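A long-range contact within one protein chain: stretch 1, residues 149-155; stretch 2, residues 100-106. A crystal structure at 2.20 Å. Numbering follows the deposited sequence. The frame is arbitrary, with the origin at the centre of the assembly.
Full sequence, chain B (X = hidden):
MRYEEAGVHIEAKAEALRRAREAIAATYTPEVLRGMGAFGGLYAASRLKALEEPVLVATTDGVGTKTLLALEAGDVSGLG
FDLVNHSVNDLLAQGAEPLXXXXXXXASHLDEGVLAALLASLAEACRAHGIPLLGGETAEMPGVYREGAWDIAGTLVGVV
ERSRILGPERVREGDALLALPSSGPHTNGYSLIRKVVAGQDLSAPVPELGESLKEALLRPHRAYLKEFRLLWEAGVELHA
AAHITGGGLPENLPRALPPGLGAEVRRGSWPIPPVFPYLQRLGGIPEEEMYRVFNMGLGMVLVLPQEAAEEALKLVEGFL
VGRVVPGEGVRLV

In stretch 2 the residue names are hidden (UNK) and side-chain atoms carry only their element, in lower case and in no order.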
# COMPACT_ATOMS: atom_id res chain seq x y z
N ALA B 149 -12.26 -9.97 10.09
CA ALA B 149 -11.87 -8.63 9.65
C ALA B 149 -11.01 -8.62 8.39
O ALA B 149 -10.31 -9.59 8.08
CB ALA B 149 -11.15 -7.90 10.78
N TRP B 150 -11.09 -7.50 7.67
CA TRP B 150 -10.35 -7.26 6.43
C TRP B 150 -9.83 -5.83 6.40
O TRP B 150 -10.37 -4.95 7.06
CB TRP B 150 -11.26 -7.42 5.21
CG TRP B 150 -11.52 -8.81 4.74
CD1 TRP B 150 -12.33 -9.75 5.31
CD2 TRP B 150 -10.98 -9.41 3.55
NE1 TRP B 150 -12.34 -10.89 4.55
CE2 TRP B 150 -11.51 -10.71 3.46
CE3 TRP B 150 -10.10 -8.97 2.55
CZ2 TRP B 150 -11.19 -11.58 2.42
CZ3 TRP B 150 -9.78 -9.83 1.51
CH2 TRP B 150 -10.32 -11.12 1.46
N ASP B 151 -8.77 -5.61 5.63
CA ASP B 151 -8.20 -4.28 5.47
C ASP B 151 -7.99 -4.14 3.97
O ASP B 151 -7.24 -4.89 3.36
CB ASP B 151 -6.87 -4.15 6.20
CG ASP B 151 -6.37 -2.72 6.25
OD1 ASP B 151 -6.67 -1.95 5.33
OD2 ASP B 151 -5.66 -2.36 7.21
N ILE B 152 -8.67 -3.17 3.38
CA ILE B 152 -8.59 -2.93 1.96
C ILE B 152 -7.81 -1.64 1.72
O ILE B 152 -8.29 -0.55 2.03
CB ILE B 152 -10.01 -2.83 1.37
CG1 ILE B 152 -10.79 -4.09 1.76
CG2 ILE B 152 -9.95 -2.65 -0.14
CD1 ILE B 152 -12.26 -4.04 1.44
N ALA B 153 -6.60 -1.79 1.19
CA ALA B 153 -5.73 -0.66 0.90
C ALA B 153 -5.29 -0.73 -0.55
O ALA B 153 -5.50 -1.74 -1.21
CB ALA B 153 -4.52 -0.70 1.80
N GLY B 154 -4.71 0.35 -1.04
CA GLY B 154 -4.26 0.38 -2.42
C GLY B 154 -3.38 1.57 -2.72
O GLY B 154 -3.05 2.35 -1.83
N THR B 155 -3.00 1.71 -3.98
CA THR B 155 -2.16 2.82 -4.40
C THR B 155 -2.52 3.26 -5.81
O THR B 155 -2.70 2.41 -6.69
CB THR B 155 -0.66 2.44 -4.36
OG1 THR B 155 -0.27 2.26 -3.00
CG2 THR B 155 0.20 3.53 -4.98
N UNK B 100 -2.64 4.39 -13.13
CA UNK B 100 -2.90 2.99 -12.84
C UNK B 100 -3.05 2.74 -11.34
O UNK B 100 -2.54 3.51 -10.52
c UNK B 100 1.79 3.34 -13.34
c UNK B 100 0.48 3.09 -13.77
c UNK B 100 2.20 2.90 -12.09
c UNK B 100 0.01 1.96 -11.71
c UNK B 100 -0.41 2.39 -12.96
c UNK B 100 -1.81 2.09 -13.44
c UNK B 100 1.32 2.21 -11.27
N UNK B 101 -3.75 1.67 -10.99
CA UNK B 101 -4.01 1.30 -9.59
C UNK B 101 -3.57 -0.14 -9.29
O UNK B 101 -3.48 -0.97 -10.19
c UNK B 101 -5.80 1.81 -6.86
c UNK B 101 -6.25 1.41 -5.60
c UNK B 101 -6.65 -0.21 -7.82
c UNK B 101 -6.91 0.20 -5.45
c UNK B 101 -6.00 1.01 -7.98
c UNK B 101 -7.11 -0.62 -6.56
c UNK B 101 -5.53 1.45 -9.35
N UNK B 102 -3.25 -0.41 -8.03
CA UNK B 102 -2.90 -1.76 -7.59
C UNK B 102 -3.22 -1.81 -6.09
O UNK B 102 -3.13 -0.78 -5.41
c UNK B 102 0.97 -2.39 -7.52
c UNK B 102 -0.20 -1.48 -7.24
c UNK B 102 -1.43 -2.11 -7.88
c UNK B 102 0.07 -0.08 -7.79
N UNK B 103 -3.60 -2.98 -5.58
CA UNK B 103 -4.02 -3.09 -4.18
C UNK B 103 -3.42 -4.19 -3.31
O UNK B 103 -2.87 -5.17 -3.80
c UNK B 103 -5.53 -3.22 -4.15
o UNK B 103 -6.93 -3.99 -5.93
c UNK B 103 -6.04 -4.29 -5.10
o UNK B 103 -5.56 -5.44 -5.01
N UNK B 104 -3.57 -4.01 -1.99
CA UNK B 104 -3.08 -4.96 -1.00
C UNK B 104 -4.19 -5.34 -0.02
O UNK B 104 -4.43 -4.62 0.95
c UNK B 104 0.34 -7.25 2.03
c UNK B 104 -1.95 -4.35 -0.19
c UNK B 104 -0.28 -6.23 -0.05
c UNK B 104 0.47 -7.17 0.65
c UNK B 104 -1.28 -5.46 1.98
o UNK B 104 1.09 -8.19 2.72
c UNK B 104 -0.54 -6.40 2.71
c UNK B 104 -1.16 -5.37 0.60
N UNK B 105 -4.85 -6.48 -0.25
CA UNK B 105 -5.93 -6.93 0.63
C UNK B 105 -5.43 -7.87 1.74
O UNK B 105 -4.73 -8.84 1.45
c UNK B 105 -7.28 -5.56 -1.63
c UNK B 105 -8.00 -6.73 -0.98
c UNK B 105 -8.71 -7.58 -2.04
c UNK B 105 -7.02 -7.62 -0.19
N UNK B 106 -5.79 -7.59 2.99
CA UNK B 106 -5.36 -8.42 4.11
C UNK B 106 -6.53 -8.73 5.05
O UNK B 106 -7.30 -7.84 5.41
c UNK B 106 -4.24 -7.73 4.88
O HOH W 1 -4.18 -4.31 3.37

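Position 100 carries seven side-chain carbons, one followed by a six-membered ring, with no heteroatom. That is a phenylalanine, Phe 100. Its CA-to-CB bond points sideways, and the ring stays clear of stretch 1, so it contributes little here.

Position 101 has the same composition, one carbon and then a ring of six without oxygen, but this ring reaches stretch 1. One of its carbons lies 3.2 Å from Thr 155 O, and another lies 3.9 Å from Gly 154 CA. The residue is Phe 101, with chi1 in the t well. An ideal CB on Gly 154 would sit 2.5 Å from Phe 101 CZ, a clash; the absence of a side chain at Gly 154 leaves room for the ring.

At position 102 four carbons fork at the second, and one branch tip lies 4.3 Å from Thr 155 CB. The fork after a single carbon identifies Leu 102. Its backbone pairs with that of Thr 155 in both directions: Leu 102 N donates to Thr 155 O at 3.2 Å, and Thr 155 N donates to Leu 102 O at 2.9 Å.

Position 103 shows two carbons, the second bearing two oxygens: a short carboxylate, Asp 103. Its CB is 3.3 Å from Ala 153 O, while the carboxylate leads away from stretch 1. Opposite Gly 154 the strands come close, with Gly 154 CA and Asp 103 CA 3.9 Å apart.

Position 104 has one carbon, a six-carbon ring and an oxygen on that ring, which makes it Tyr 104. The ring end leads away, but Tyr 104 N donates to Ala 153 O at 3.1 Å. A water donates to both Tyr 104 O (2.5 Å) and Asp 151 O (3.1 Å), linking the two carbonyls.

Position 105 again has four carbons forked at the second, hence Leu 105. Leu 105 CB meets the edge of the indole at Trp 150 CZ3 (3.9 Å), and Leu 105 CD1 approaches Ile 152 CG2 at 4.2 Å.

Position 106 has a single side-chain carbon and is Ala 106. Ala 106 N donates to Asp 151 O at 3.1 Å, and Asp 151 N to Ala 106 O at 2.7 Å.

The contact is an antiparallel strand pair held by five backbone hydrogen bonds. Ile 152 and Leu 105 share one face, Ala 153 and Tyr 104 the other. Apolar packing supplements this ladder, and 501 Å² is buried in total.

Stretch 2 100-106: FFLDYLA
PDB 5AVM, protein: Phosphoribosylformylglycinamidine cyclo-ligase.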